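Local coordinates for protein Exo-beta-1,3-galactanase (Bifidobacterium bifidum, PDB 5FLW) that probably cleaves terminal galactose units from beta-1,3-galactan chains, as a family 43 glycoside hydrolase with a five-bladed beta-propeller fold, at residues Phe142-Gly147 with Gly198-Phe203; Thr192-Asp197 with Glu259-Ile264; His161-Ala166 with Leu170-Asp175; Met152-Asp155 with Gly159-Ile162; Asp30-Tyr35 with Ile247-Asp252. All coordinates share one frame; numbering follows the deposited sequence.

Contact 1 of 5, residues Phe142-Gly147 with Gly198-Phe203; sequences FQDEDG and GLYYWF
Tyr200 reaches across to Asp144 and Phe142 with one long side of its ring, and both meet it at or near the ring edge. The hydroxyl end makes the polar contact: Tyr200 OH donates to Asp144 OD2 over 2.6 Å, using the syn lone pair of that oxygen, while the carboxylate plane stands 77° from the ring. Farther back along the same edge, Tyr200 CE1 lies 3.7 Å from Phe142 CE2. The two rings are turned 85° to each other with centroids 5.8 Å apart, an oblique aromatic pair. Phe142 CG is placed anti to the backbone N (chi1 173°), which sends its ring toward the tyrosine. The other carboxylate oxygen, Asp144 OD1, accepts from Glu145 N at 2.8 Å and also forms a salt bridge with Lys195, so both oxygens are held and the rotation of the carboxylate is fixed. Asp144 opens a type I beta turn, closed by Gly147 N on Asp144 O at 3.0 Å; Gly147 has the positive phi that suits glycine. The buried contact thus ties the end of the first, innermost strand 139-143 of one blade to strand 199-205 of the next, an interface between successive blades of the five-bladed beta-propeller of family 43.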
# COMPACT_ATOMS: atom_id res chain seq x y z
N PHE A 142 -5.85 6.40 2.24
CA PHE A 142 -6.21 6.66 3.62
C PHE A 142 -7.63 7.22 3.68
O PHE A 142 -8.01 8.08 2.88
CB PHE A 142 -5.20 7.62 4.30
CG PHE A 142 -5.61 8.06 5.69
CD1 PHE A 142 -5.53 7.18 6.77
CD2 PHE A 142 -6.09 9.34 5.91
CE1 PHE A 142 -5.93 7.58 8.02
CE2 PHE A 142 -6.48 9.73 7.17
CZ PHE A 142 -6.40 8.84 8.22
N GLN A 143 -8.43 6.70 4.61
CA GLN A 143 -9.79 7.17 4.84
C GLN A 143 -9.88 7.71 6.26
O GLN A 143 -9.64 6.98 7.23
CB GLN A 143 -10.78 6.03 4.62
CG GLN A 143 -12.21 6.44 4.77
CD GLN A 143 -13.14 5.34 4.34
OE1 GLN A 143 -13.15 4.24 4.93
NE2 GLN A 143 -13.91 5.60 3.29
N ASP A 144 -10.20 9.00 6.38
CA ASP A 144 -10.22 9.71 7.66
C ASP A 144 -11.57 9.50 8.38
O ASP A 144 -12.53 8.95 7.82
CB ASP A 144 -9.90 11.19 7.44
CG ASP A 144 -9.17 11.84 8.63
OD1 ASP A 144 -9.20 11.29 9.76
OD2 ASP A 144 -8.61 12.93 8.41
N GLU A 145 -11.62 9.96 9.65
CA GLU A 145 -12.77 9.71 10.51
C GLU A 145 -14.03 10.41 10.01
O GLU A 145 -15.14 9.94 10.26
CB GLU A 145 -12.47 10.12 11.96
CG GLU A 145 -13.41 9.50 13.00
CD GLU A 145 -12.82 9.48 14.40
OE1 GLU A 145 -11.80 10.17 14.62
OE2 GLU A 145 -13.36 8.77 15.28
N ASP A 146 -13.86 11.53 9.30
CA ASP A 146 -14.98 12.27 8.72
C ASP A 146 -15.48 11.68 7.41
O ASP A 146 -16.39 12.27 6.81
CB ASP A 146 -14.56 13.73 8.52
CG ASP A 146 -13.50 13.92 7.40
OD1 ASP A 146 -12.84 12.95 6.94
OD2 ASP A 146 -13.29 15.08 6.99
N GLY A 147 -14.87 10.59 6.92
CA GLY A 147 -15.26 9.97 5.66
C GLY A 147 -14.50 10.45 4.45
O GLY A 147 -14.73 9.94 3.35
N GLY A 198 -5.54 11.74 17.02
CA GLY A 198 -5.43 13.02 16.35
C GLY A 198 -4.14 13.26 15.59
O GLY A 198 -4.03 14.31 14.94
N LEU A 199 -3.17 12.35 15.63
CA LEU A 199 -1.88 12.52 14.95
C LEU A 199 -1.80 11.54 13.79
O LEU A 199 -2.07 10.34 13.97
CB LEU A 199 -0.71 12.27 15.90
CG LEU A 199 0.67 12.70 15.42
CD1 LEU A 199 0.75 14.22 15.41
CD2 LEU A 199 1.75 12.12 16.27
N TYR A 200 -1.44 12.04 12.60
CA TYR A 200 -1.24 11.20 11.41
C TYR A 200 0.21 10.73 11.37
O TYR A 200 1.14 11.50 11.65
CB TYR A 200 -1.53 12.00 10.14
CG TYR A 200 -2.93 12.57 10.06
CD1 TYR A 200 -3.99 11.79 9.60
CD2 TYR A 200 -3.20 13.90 10.44
CE1 TYR A 200 -5.27 12.30 9.52
CE2 TYR A 200 -4.49 14.42 10.36
CZ TYR A 200 -5.52 13.62 9.91
OH TYR A 200 -6.81 14.12 9.82
N TYR A 201 0.41 9.46 11.02
CA TYR A 201 1.73 8.88 10.85
C TYR A 201 1.83 8.41 9.41
O TYR A 201 0.98 7.63 8.96
CB TYR A 201 1.97 7.70 11.80
CG TYR A 201 1.93 8.02 13.31
CD1 TYR A 201 0.75 8.39 13.94
CD2 TYR A 201 3.08 7.88 14.10
CE1 TYR A 201 0.70 8.66 15.32
CE2 TYR A 201 3.06 8.14 15.47
CZ TYR A 201 1.87 8.53 16.08
OH TYR A 201 1.83 8.78 17.45
N TRP A 202 2.85 8.88 8.69
CA TRP A 202 3.06 8.63 7.27
C TRP A 202 4.40 7.94 7.11
O TRP A 202 5.45 8.52 7.44
CB TRP A 202 3.05 9.99 6.55
CG TRP A 202 3.25 10.03 5.06
CD1 TRP A 202 3.52 8.98 4.21
CD2 TRP A 202 3.20 11.21 4.24
NE1 TRP A 202 3.64 9.45 2.91
CE2 TRP A 202 3.45 10.81 2.90
CE3 TRP A 202 2.96 12.57 4.50
CZ2 TRP A 202 3.48 11.72 1.84
CZ3 TRP A 202 2.98 13.48 3.44
CH2 TRP A 202 3.22 13.05 2.12
N PHE A 203 4.38 6.71 6.59
CA PHE A 203 5.57 5.89 6.38
C PHE A 203 5.89 5.80 4.89
O PHE A 203 4.99 5.82 4.05
CB PHE A 203 5.35 4.46 6.91
CG PHE A 203 4.96 4.41 8.37
CD1 PHE A 203 3.66 4.68 8.78
CD2 PHE A 203 5.90 4.08 9.34
CE1 PHE A 203 3.31 4.64 10.14
CE2 PHE A 203 5.55 4.02 10.70
CZ PHE A 203 4.26 4.30 11.09

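Contact 2 of 5, residues Thr192-Asp197 with Glu259-Ile264; sequences TIIKKD and EHFLFI
Glu259 comes first, meeting Lys196 at the more open end of the contact. Its CB starts away from the lysine, but the chain bends at chi2 (-66°) and brings the carboxylate back, where Glu259 OE2 forms a salt bridge with Lys196 NZ at 3.2 Å; as a hydrogen bond it is weak. The ammonium group has a stronger partner in the carbonyl O of Ser258, so the lysine end is shared between that backbone oxygen and the acid. The lysine chain runs extended until a bend at chi4 (54°). Past His260, strand 261-266 begins with Phe261, whose ring reaches toward strand 191-196. These strands belong to consecutive blades of the beta-propeller, and side chains alone bridge the two backbones, with CA atoms of Ile194 and Phe261 9.3 Å apart. The far end of the ring does the touching: Phe261 CE2 lies 3.9 Å from Ile194 CD1, and Phe261 CZ lies 4.2 Å from Lys196 CD, both approaching obliquely. Pro250 and Ile285 also pack against Phe261 and Ile194.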
# COMPACT_ATOMS: atom_id res chain seq x y z
N THR A 192 2.15 4.81 3.15
CA THR A 192 1.04 4.33 3.97
C THR A 192 0.85 5.31 5.13
O THR A 192 1.83 5.84 5.66
CB THR A 192 1.28 2.87 4.43
OG1 THR A 192 0.19 2.43 5.25
CG2 THR A 192 2.61 2.73 5.16
N ILE A 193 -0.42 5.57 5.51
CA ILE A 193 -0.75 6.51 6.58
C ILE A 193 -1.75 5.88 7.54
O ILE A 193 -2.74 5.28 7.11
CB ILE A 193 -1.32 7.85 6.03
CG1 ILE A 193 -0.25 8.63 5.25
CG2 ILE A 193 -1.92 8.75 7.15
CD1 ILE A 193 -0.72 9.91 4.56
N ILE A 194 -1.53 6.10 8.83
CA ILE A 194 -2.49 5.76 9.88
C ILE A 194 -2.69 7.00 10.74
O ILE A 194 -1.96 8.00 10.63
CB ILE A 194 -2.11 4.53 10.75
CG1 ILE A 194 -0.80 4.75 11.52
CG2 ILE A 194 -2.06 3.24 9.93
CD1 ILE A 194 -0.94 5.42 12.86
N LYS A 195 -3.71 6.94 11.58
CA LYS A 195 -4.02 8.02 12.52
C LYS A 195 -4.24 7.44 13.91
O LYS A 195 -4.91 6.42 14.08
CB LYS A 195 -5.33 8.73 12.11
CG LYS A 195 -5.55 10.15 12.69
CD LYS A 195 -6.96 10.63 12.37
CE LYS A 195 -7.17 12.07 12.75
NZ LYS A 195 -8.46 12.63 12.27
N LYS A 196 -3.67 8.11 14.92
CA LYS A 196 -3.87 7.70 16.30
C LYS A 196 -3.98 8.95 17.17
O LYS A 196 -3.06 9.78 17.21
CB LYS A 196 -2.72 6.83 16.81
CG LYS A 196 -2.92 6.33 18.23
CD LYS A 196 -1.63 5.76 18.77
CE LYS A 196 -1.69 5.47 20.25
NZ LYS A 196 -2.85 4.61 20.57
N ASP A 197 -5.10 9.08 17.88
CA ASP A 197 -5.31 10.16 18.84
C ASP A 197 -4.99 11.52 18.23
O ASP A 197 -4.27 12.35 18.79
CB ASP A 197 -4.52 9.93 20.13
CG ASP A 197 -4.86 10.96 21.21
OD1 ASP A 197 -5.98 11.51 21.17
OD2 ASP A 197 -3.97 11.20 22.09
N GLU A 259 -4.43 0.67 19.88
CA GLU A 259 -3.21 0.39 20.63
C GLU A 259 -2.34 -0.68 20.00
O GLU A 259 -1.24 -0.93 20.49
CB GLU A 259 -3.51 0.01 22.09
CG GLU A 259 -4.27 1.08 22.92
CD GLU A 259 -3.46 2.38 23.15
OE1 GLU A 259 -2.20 2.34 23.27
OE2 GLU A 259 -4.09 3.48 23.24
N HIS A 260 -2.81 -1.30 18.92
CA HIS A 260 -2.08 -2.35 18.22
C HIS A 260 -2.09 -2.08 16.73
O HIS A 260 -3.11 -1.71 16.15
CB HIS A 260 -2.63 -3.75 18.49
CG HIS A 260 -2.78 -4.05 19.96
ND1 HIS A 260 -3.92 -3.72 20.68
CD2 HIS A 260 -1.91 -4.61 20.84
CE1 HIS A 260 -3.74 -4.08 21.93
NE2 HIS A 260 -2.53 -4.62 22.04
N PHE A 261 -0.93 -2.27 16.11
CA PHE A 261 -0.73 -1.98 14.69
C PHE A 261 0.09 -3.11 14.10
O PHE A 261 0.96 -3.69 14.77
CB PHE A 261 -0.02 -0.63 14.49
CG PHE A 261 -0.81 0.54 15.01
CD1 PHE A 261 -0.68 0.95 16.34
CD2 PHE A 261 -1.67 1.24 14.17
CE1 PHE A 261 -1.42 2.04 16.82
CE2 PHE A 261 -2.40 2.31 14.63
CZ PHE A 261 -2.28 2.72 15.96
N LEU A 262 -0.19 -3.41 12.83
CA LEU A 262 0.52 -4.42 12.05
C LEU A 262 1.29 -3.73 10.92
O LEU A 262 0.73 -2.87 10.23
CB LEU A 262 -0.46 -5.44 11.46
CG LEU A 262 0.20 -6.66 10.83
CD1 LEU A 262 0.85 -7.53 11.90
CD2 LEU A 262 -0.84 -7.44 10.00
N PHE A 263 2.57 -4.08 10.79
CA PHE A 263 3.43 -3.68 9.68
C PHE A 263 3.56 -4.86 8.72
O PHE A 263 3.87 -5.98 9.14
CB PHE A 263 4.83 -3.32 10.22
CG PHE A 263 5.93 -3.24 9.17
CD1 PHE A 263 6.63 -4.40 8.75
CD2 PHE A 263 6.29 -2.01 8.61
CE1 PHE A 263 7.63 -4.32 7.78
CE2 PHE A 263 7.30 -1.92 7.65
CZ PHE A 263 7.97 -3.09 7.23
N ILE A 264 3.37 -4.60 7.41
CA ILE A 264 3.71 -5.55 6.35
C ILE A 264 4.66 -4.85 5.38
O ILE A 264 4.39 -3.72 4.94
CB ILE A 264 2.46 -6.12 5.66
CG1 ILE A 264 1.72 -7.06 6.63
CG2 ILE A 264 2.85 -6.84 4.35
CD1 ILE A 264 0.36 -7.52 6.17

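Contact 3 of 5, residues His161-Ala166 with Leu170-Asp175; sequences HIYRLA and LTIVED
The rings of His161 and Tyr163 lie near one another on one strand, and Asp175 meets both from the other. Tyr163 OH sits over the centre of one His161 face, and His161 CB over the centre of a Tyr163 face. At the imidazole edge, His161 ND1 donates to Asp175 OD1 at 2.6 Å, nearly straight at 171° and in the ring plane; the other ring nitrogen bonds Asp155. Ile172 CD1 makes an off-centre CH-pi contact, 4.2 Å from the Tyr163 ring centroid, while Glu174 O lies at that ring's edge. Val173 CG2 covers one face of the Arg164 guanidinium, 3.9 Å from Arg164 CZ. These strands form a beta hairpin, the outer pair of a propeller blade, and a classic beta bulge interrupts it: Val173 and Glu174 both face Arg164. Arg164 N bonds Glu174 O, and Val173 N bonds Arg164 O, each at 2.9 Å. Beyond the bulge, Ala166 N bonds Thr171 O. Arg164 grips Glu174 side-on in a salt bridge, NE (2.9 Å) and NH2 (3.1 Å) both donating to Glu174 OE1, with the two planes 73° apart. A bend at chi3 (54°) turns Arg164 toward this acid, whose OE2 is held by His224.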
# COMPACT_ATOMS: atom_id res chain seq x y z
N HIS A 161 2.58 13.12 -2.91
CA HIS A 161 1.35 13.87 -2.69
C HIS A 161 0.42 13.11 -1.75
O HIS A 161 0.37 11.88 -1.75
CB HIS A 161 0.57 14.07 -3.99
CG HIS A 161 1.30 14.83 -5.05
ND1 HIS A 161 1.07 16.17 -5.29
CD2 HIS A 161 2.23 14.44 -5.95
CE1 HIS A 161 1.83 16.57 -6.30
NE2 HIS A 161 2.56 15.54 -6.70
N ILE A 162 -0.37 13.87 -1.01
CA ILE A 162 -1.65 13.43 -0.47
C ILE A 162 -2.71 14.13 -1.30
O ILE A 162 -2.78 15.37 -1.31
CB ILE A 162 -1.80 13.78 1.02
CG1 ILE A 162 -0.67 13.15 1.86
CG2 ILE A 162 -3.19 13.38 1.51
CD1 ILE A 162 -0.67 13.53 3.33
N TYR A 163 -3.50 13.36 -2.05
CA TYR A 163 -4.56 13.89 -2.90
C TYR A 163 -5.92 13.57 -2.27
O TYR A 163 -6.17 12.41 -1.91
CB TYR A 163 -4.52 13.20 -4.25
CG TYR A 163 -3.39 13.59 -5.17
CD1 TYR A 163 -3.13 14.94 -5.47
CD2 TYR A 163 -2.63 12.61 -5.81
CE1 TYR A 163 -2.10 15.28 -6.37
CE2 TYR A 163 -1.61 12.94 -6.69
CZ TYR A 163 -1.36 14.26 -6.97
OH TYR A 163 -0.35 14.58 -7.83
N ARG A 164 -6.79 14.56 -2.17
CA ARG A 164 -8.14 14.32 -1.67
C ARG A 164 -9.05 13.90 -2.83
O ARG A 164 -9.02 14.52 -3.90
CB ARG A 164 -8.72 15.53 -0.94
CG ARG A 164 -10.09 15.27 -0.29
CD ARG A 164 -10.48 16.37 0.67
NE ARG A 164 -10.43 17.70 0.05
CZ ARG A 164 -11.47 18.34 -0.50
NH1 ARG A 164 -12.68 17.77 -0.49
NH2 ARG A 164 -11.32 19.55 -1.03
N LEU A 165 -9.85 12.86 -2.60
CA LEU A 165 -10.77 12.36 -3.61
C LEU A 165 -12.08 13.15 -3.58
O LEU A 165 -12.51 13.66 -2.53
CB LEU A 165 -11.10 10.90 -3.32
CG LEU A 165 -9.92 9.93 -3.43
CD1 LEU A 165 -10.19 8.60 -2.69
CD2 LEU A 165 -9.62 9.65 -4.90
N ALA A 166 -12.74 13.19 -4.74
CA ALA A 166 -14.12 13.64 -4.82
C ALA A 166 -15.00 12.75 -3.94
O ALA A 166 -14.61 11.64 -3.55
CB ALA A 166 -14.60 13.54 -6.27
N LEU A 170 -14.07 8.81 -7.29
CA LEU A 170 -13.65 8.40 -8.63
C LEU A 170 -12.55 9.28 -9.24
O LEU A 170 -11.94 8.89 -10.25
CB LEU A 170 -14.84 8.40 -9.60
CG LEU A 170 -16.00 7.49 -9.23
CD1 LEU A 170 -17.09 7.64 -10.27
CD2 LEU A 170 -15.54 6.06 -9.12
N THR A 171 -12.29 10.46 -8.64
CA THR A 171 -11.23 11.34 -9.13
C THR A 171 -10.70 12.19 -7.97
O THR A 171 -11.15 12.05 -6.83
CB THR A 171 -11.70 12.16 -10.34
OG1 THR A 171 -10.55 12.75 -10.95
CG2 THR A 171 -12.71 13.23 -9.93
N ILE A 172 -9.71 13.04 -8.28
CA ILE A 172 -8.98 13.85 -7.31
C ILE A 172 -9.42 15.31 -7.44
O ILE A 172 -9.54 15.83 -8.55
CB ILE A 172 -7.48 13.75 -7.62
CG1 ILE A 172 -7.00 12.31 -7.49
CG2 ILE A 172 -6.65 14.70 -6.74
CD1 ILE A 172 -5.58 12.16 -8.11
N VAL A 173 -9.62 15.97 -6.29
CA VAL A 173 -10.10 17.34 -6.26
C VAL A 173 -9.16 18.29 -5.52
O VAL A 173 -9.38 19.51 -5.58
CB VAL A 173 -11.55 17.46 -5.69
CG1 VAL A 173 -12.55 16.61 -6.51
CG2 VAL A 173 -11.61 17.11 -4.21
N GLU A 174 -8.11 17.80 -4.86
CA GLU A 174 -7.22 18.69 -4.13
C GLU A 174 -5.85 18.07 -3.95
O GLU A 174 -5.73 16.89 -3.60
CB GLU A 174 -7.79 19.08 -2.76
CG GLU A 174 -6.97 20.13 -2.05
CD GLU A 174 -7.30 20.25 -0.58
OE1 GLU A 174 -8.33 19.68 -0.15
OE2 GLU A 174 -6.53 20.92 0.14
N ASP A 175 -4.81 18.88 -4.17
CA ASP A 175 -3.43 18.50 -3.86
C ASP A 175 -3.20 18.96 -2.42
O ASP A 175 -2.89 20.13 -2.16
CB ASP A 175 -2.48 19.11 -4.89
CG ASP A 175 -1.05 18.57 -4.82
OD1 ASP A 175 -0.77 17.57 -4.12
OD2 ASP A 175 -0.20 19.14 -5.54

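Contact 4 of 5, residues Met152-Asp155 with Gly159-Ile162; sequences MSED and GTHI
Backbone hydrogen bonds carry most of the contact between Ser153 and His161 and between Asp155 and Gly159. Ser153 N and Ser153 O pair with His161 O and His161 N, both at 2.9 Å. At the turn end, Gly159 N donates to Asp155 O at 2.9 Å, and Asp155 N reaches Gly159 O at 3.0 Å, a more bent bond. Two CA-H...O contacts flank the Ser153-His161 pair; the shorter joins Met152 CA to His161 O at 3.1 Å. This regular antiparallel hairpin forms the middle pair of strands in a four-stranded propeller blade, and Gly159, at phi 142°, has backbone angles that call for glycine.

The side-chain hydrogen bond runs from His161 NE2 to Asp155 OD2, 2.8 Å long and fairly straight at 165°. It uses the anti lone pair of the oxygen, and carboxylate and imidazole are nearly coplanar, 14° apart; with ND1 already bonded to Asp175, the ring is held at both nitrogens. His158 ND1 also bonds Asp155 OD2, and Asp157 N holds the other oxygen, fixing the carboxylate.

Apolar contact is lighter and lies on the face of Met152 and Ile162, where Met152 CG stands 4.3 Å from Ile162 CG1. Bends at chi2 and chi3 lead the thioether away from the hairpin partner. Separate from this, on the same face, is a van der Waals contact to a hydroxyl: Glu154 CG lies 3.5 Å from Thr160 OG1. That hydroxyl is bonded to Leu188 O, and the Glu154 carboxylate forms a salt bridge with Arg156.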
# COMPACT_ATOMS: atom_id res chain seq x y z
N MET A 152 -2.37 8.63 -1.73
CA MET A 152 -1.00 9.12 -1.67
C MET A 152 -0.30 8.66 -2.93
O MET A 152 -0.52 7.53 -3.39
CB MET A 152 -0.25 8.62 -0.43
CG MET A 152 -0.91 9.00 0.91
SD MET A 152 -2.20 7.85 1.48
CE MET A 152 -1.19 6.48 2.10
N SER A 153 0.55 9.52 -3.50
CA SER A 153 1.05 9.29 -4.85
C SER A 153 2.46 9.84 -4.99
O SER A 153 2.66 11.06 -4.94
CB SER A 153 0.13 9.98 -5.89
OG SER A 153 0.74 10.02 -7.18
N GLU A 154 3.43 8.96 -5.24
CA GLU A 154 4.81 9.39 -5.42
C GLU A 154 5.01 9.97 -6.82
O GLU A 154 4.67 9.33 -7.82
CB GLU A 154 5.79 8.24 -5.17
CG GLU A 154 7.26 8.69 -5.01
CD GLU A 154 8.03 8.81 -6.32
OE1 GLU A 154 7.81 7.97 -7.23
OE2 GLU A 154 8.86 9.74 -6.46
N ASP A 155 5.56 11.19 -6.87
CA ASP A 155 5.72 11.98 -8.09
C ASP A 155 7.18 12.40 -8.15
O ASP A 155 7.61 13.28 -7.38
CB ASP A 155 4.76 13.17 -8.00
CG ASP A 155 5.01 14.27 -9.03
OD1 ASP A 155 5.96 14.21 -9.85
OD2 ASP A 155 4.23 15.26 -8.96
N GLY A 159 7.58 15.34 -5.28
CA GLY A 159 7.49 14.80 -3.95
C GLY A 159 6.36 13.81 -3.91
O GLY A 159 5.81 13.42 -4.94
N THR A 160 6.00 13.37 -2.70
CA THR A 160 4.89 12.44 -2.56
C THR A 160 3.66 13.22 -2.11
O THR A 160 3.71 13.94 -1.10
CB THR A 160 5.26 11.27 -1.64
OG1 THR A 160 6.38 10.60 -2.24
CG2 THR A 160 4.09 10.30 -1.48
N HIS A 161 2.58 13.12 -2.91
CA HIS A 161 1.35 13.87 -2.69
C HIS A 161 0.42 13.11 -1.75
O HIS A 161 0.37 11.88 -1.75
CB HIS A 161 0.57 14.07 -3.99
CG HIS A 161 1.30 14.83 -5.05
ND1 HIS A 161 1.07 16.17 -5.29
CD2 HIS A 161 2.23 14.44 -5.95
CE1 HIS A 161 1.83 16.57 -6.30
NE2 HIS A 161 2.56 15.54 -6.70
N ILE A 162 -0.37 13.87 -1.01
CA ILE A 162 -1.65 13.43 -0.47
C ILE A 162 -2.71 14.13 -1.30
O ILE A 162 -2.78 15.37 -1.31
CB ILE A 162 -1.80 13.78 1.02
CG1 ILE A 162 -0.67 13.15 1.86
CG2 ILE A 162 -3.19 13.38 1.51
CD1 ILE A 162 -0.67 13.53 3.33

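Contact 5 of 5, residues Asp30-Tyr35 with Ile247-Asp252; sequences DTWYAY and IVVPLD
Trp32 and Leu251 mark the nearest approach of the two backbones, with CA atoms 9.9 Å apart, too far for strands to pair. The indole of Trp32 spans the distance. With CG anti to the carbonyl carbon (chi1 -76°), its six-membered ring points at strand 244-250, and Trp32 and Val249 come at each other from opposite directions. Trp32 CH2 lies 3.8 Å from Val249 CB, and Trp32 CZ2 is 4.4 Å from Leu251 CD2, both oblique to the ring. Pro250 O meets the indole edge near its plane, 3.3 Å from Trp32 CZ2. The pyrrole N-H is served by a water lying in the ring plane: it accepts from Trp32 NE1 at 3.0 Å and donates to Leu251 O at 2.9 Å, a bridge that links the indole to the opposite backbone. Phe56 and Lys27 also touch the tryptophan. The contact joins segments 212 residues apart at their nearest ends, in the first and last four-stranded sheets of the chain, as expected where a beta-propeller closes its ring.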
# COMPACT_ATOMS: atom_id res chain seq x y z
N ASP A 30 -16.28 -7.57 9.85
CA ASP A 30 -15.35 -8.18 10.79
C ASP A 30 -14.16 -8.86 10.09
O ASP A 30 -13.39 -9.58 10.74
CB ASP A 30 -16.12 -9.19 11.65
CG ASP A 30 -16.57 -10.43 10.86
OD1 ASP A 30 -16.49 -10.43 9.60
OD2 ASP A 30 -17.01 -11.43 11.49
N THR A 31 -13.97 -8.61 8.79
CA THR A 31 -13.02 -9.33 7.97
C THR A 31 -12.05 -8.37 7.29
O THR A 31 -12.45 -7.30 6.81
CB THR A 31 -13.80 -10.14 6.93
OG1 THR A 31 -14.64 -11.07 7.63
CG2 THR A 31 -12.89 -10.87 5.96
N TRP A 32 -10.76 -8.75 7.26
CA TRP A 32 -9.74 -8.01 6.52
C TRP A 32 -9.69 -8.49 5.07
O TRP A 32 -9.70 -9.70 4.80
CB TRP A 32 -8.36 -8.18 7.17
CG TRP A 32 -8.22 -7.33 8.43
CD1 TRP A 32 -8.42 -7.74 9.72
CD2 TRP A 32 -7.88 -5.94 8.50
NE1 TRP A 32 -8.22 -6.68 10.59
CE2 TRP A 32 -7.88 -5.57 9.86
CE3 TRP A 32 -7.54 -4.98 7.53
CZ2 TRP A 32 -7.57 -4.28 10.29
CZ3 TRP A 32 -7.24 -3.68 7.96
CH2 TRP A 32 -7.25 -3.35 9.32
N TYR A 33 -9.64 -7.54 4.14
CA TYR A 33 -9.52 -7.81 2.72
C TYR A 33 -8.17 -7.30 2.24
O TYR A 33 -7.88 -6.11 2.39
CB TYR A 33 -10.62 -7.09 1.94
CG TYR A 33 -11.99 -7.66 2.19
CD1 TYR A 33 -12.62 -7.49 3.41
CD2 TYR A 33 -12.65 -8.41 1.20
CE1 TYR A 33 -13.88 -8.02 3.66
CE2 TYR A 33 -13.91 -8.96 1.43
CZ TYR A 33 -14.52 -8.76 2.68
OH TYR A 33 -15.78 -9.28 2.95
N ALA A 34 -7.37 -8.18 1.64
CA ALA A 34 -6.10 -7.81 1.01
C ALA A 34 -6.25 -7.82 -0.51
O ALA A 34 -6.90 -8.72 -1.07
CB ALA A 34 -4.98 -8.77 1.42
N TYR A 35 -5.65 -6.84 -1.18
CA TYR A 35 -5.62 -6.79 -2.64
C TYR A 35 -4.15 -6.74 -3.06
O TYR A 35 -3.45 -5.80 -2.71
CB TYR A 35 -6.38 -5.54 -3.15
CG TYR A 35 -7.83 -5.53 -2.66
CD1 TYR A 35 -8.86 -6.18 -3.40
CD2 TYR A 35 -8.17 -4.93 -1.43
CE1 TYR A 35 -10.18 -6.19 -2.94
CE2 TYR A 35 -9.50 -4.97 -0.96
CZ TYR A 35 -10.50 -5.59 -1.72
OH TYR A 35 -11.80 -5.62 -1.28
N ILE A 247 2.45 -1.42 4.03
CA ILE A 247 1.25 -0.95 4.71
C ILE A 247 1.44 -1.10 6.22
O ILE A 247 2.15 -2.00 6.68
CB ILE A 247 -0.01 -1.69 4.19
CG1 ILE A 247 -1.29 -0.99 4.64
CG2 ILE A 247 0.04 -3.20 4.57
CD1 ILE A 247 -2.50 -1.37 3.81
N VAL A 248 0.83 -0.18 6.97
CA VAL A 248 0.63 -0.27 8.41
C VAL A 248 -0.88 -0.18 8.64
O VAL A 248 -1.54 0.70 8.06
CB VAL A 248 1.39 0.85 9.16
CG1 VAL A 248 1.07 0.85 10.66
CG2 VAL A 248 2.89 0.76 8.92
N VAL A 249 -1.44 -1.11 9.43
CA VAL A 249 -2.87 -1.05 9.75
C VAL A 249 -3.13 -1.04 11.25
O VAL A 249 -2.41 -1.70 12.00
CB VAL A 249 -3.70 -2.15 9.05
CG1 VAL A 249 -3.75 -1.93 7.53
CG2 VAL A 249 -3.21 -3.53 9.46
N PRO A 250 -4.12 -0.28 11.72
CA PRO A 250 -4.60 -0.43 13.10
C PRO A 250 -5.44 -1.70 13.23
O PRO A 250 -6.21 -2.06 12.33
CB PRO A 250 -5.44 0.83 13.32
CG PRO A 250 -5.94 1.21 11.94
CD PRO A 250 -4.91 0.70 10.94
N LEU A 251 -5.28 -2.40 14.36
CA LEU A 251 -5.96 -3.67 14.57
C LEU A 251 -7.15 -3.62 15.54
O LEU A 251 -7.98 -4.54 15.52
CB LEU A 251 -4.97 -4.75 15.04
CG LEU A 251 -3.83 -5.05 14.07
CD1 LEU A 251 -2.81 -5.91 14.76
CD2 LEU A 251 -4.31 -5.75 12.83
N ASP A 252 -7.26 -2.59 16.37
CA ASP A 252 -8.32 -2.55 17.37
C ASP A 252 -9.63 -2.06 16.75
O ASP A 252 -9.68 -1.63 15.59
CB ASP A 252 -7.95 -1.61 18.52
CG ASP A 252 -6.77 -2.11 19.33
OD1 ASP A 252 -6.37 -3.29 19.19
OD2 ASP A 252 -6.27 -1.29 20.15
O HOH W 1 -8.86 -6.43 13.56

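In the fold
The contacts sample a ring of four-stranded antiparallel blades. Contact 4 comes just before contact 3 in the chain, within one blade (strands 139-143 to 172-179); they share His161 and Ile162 on strand 159-165, and their centres are 11 Å apart. Contact 1 leaves that blade for the next. Contact 2, opening after contact 3 closes, continues to the last; the centres of contacts 1 and 2 are 9 Å apart, linked by neighbouring strands 191-196 and 199-205. Contact 5 spans nearly the whole chain, its centre about 10 Å from that of contact 2 and about 22 Å from that of contact 4. Contacts 1 and 2 join successive blades, and contact 5 joins the last to the first, where the ring closes.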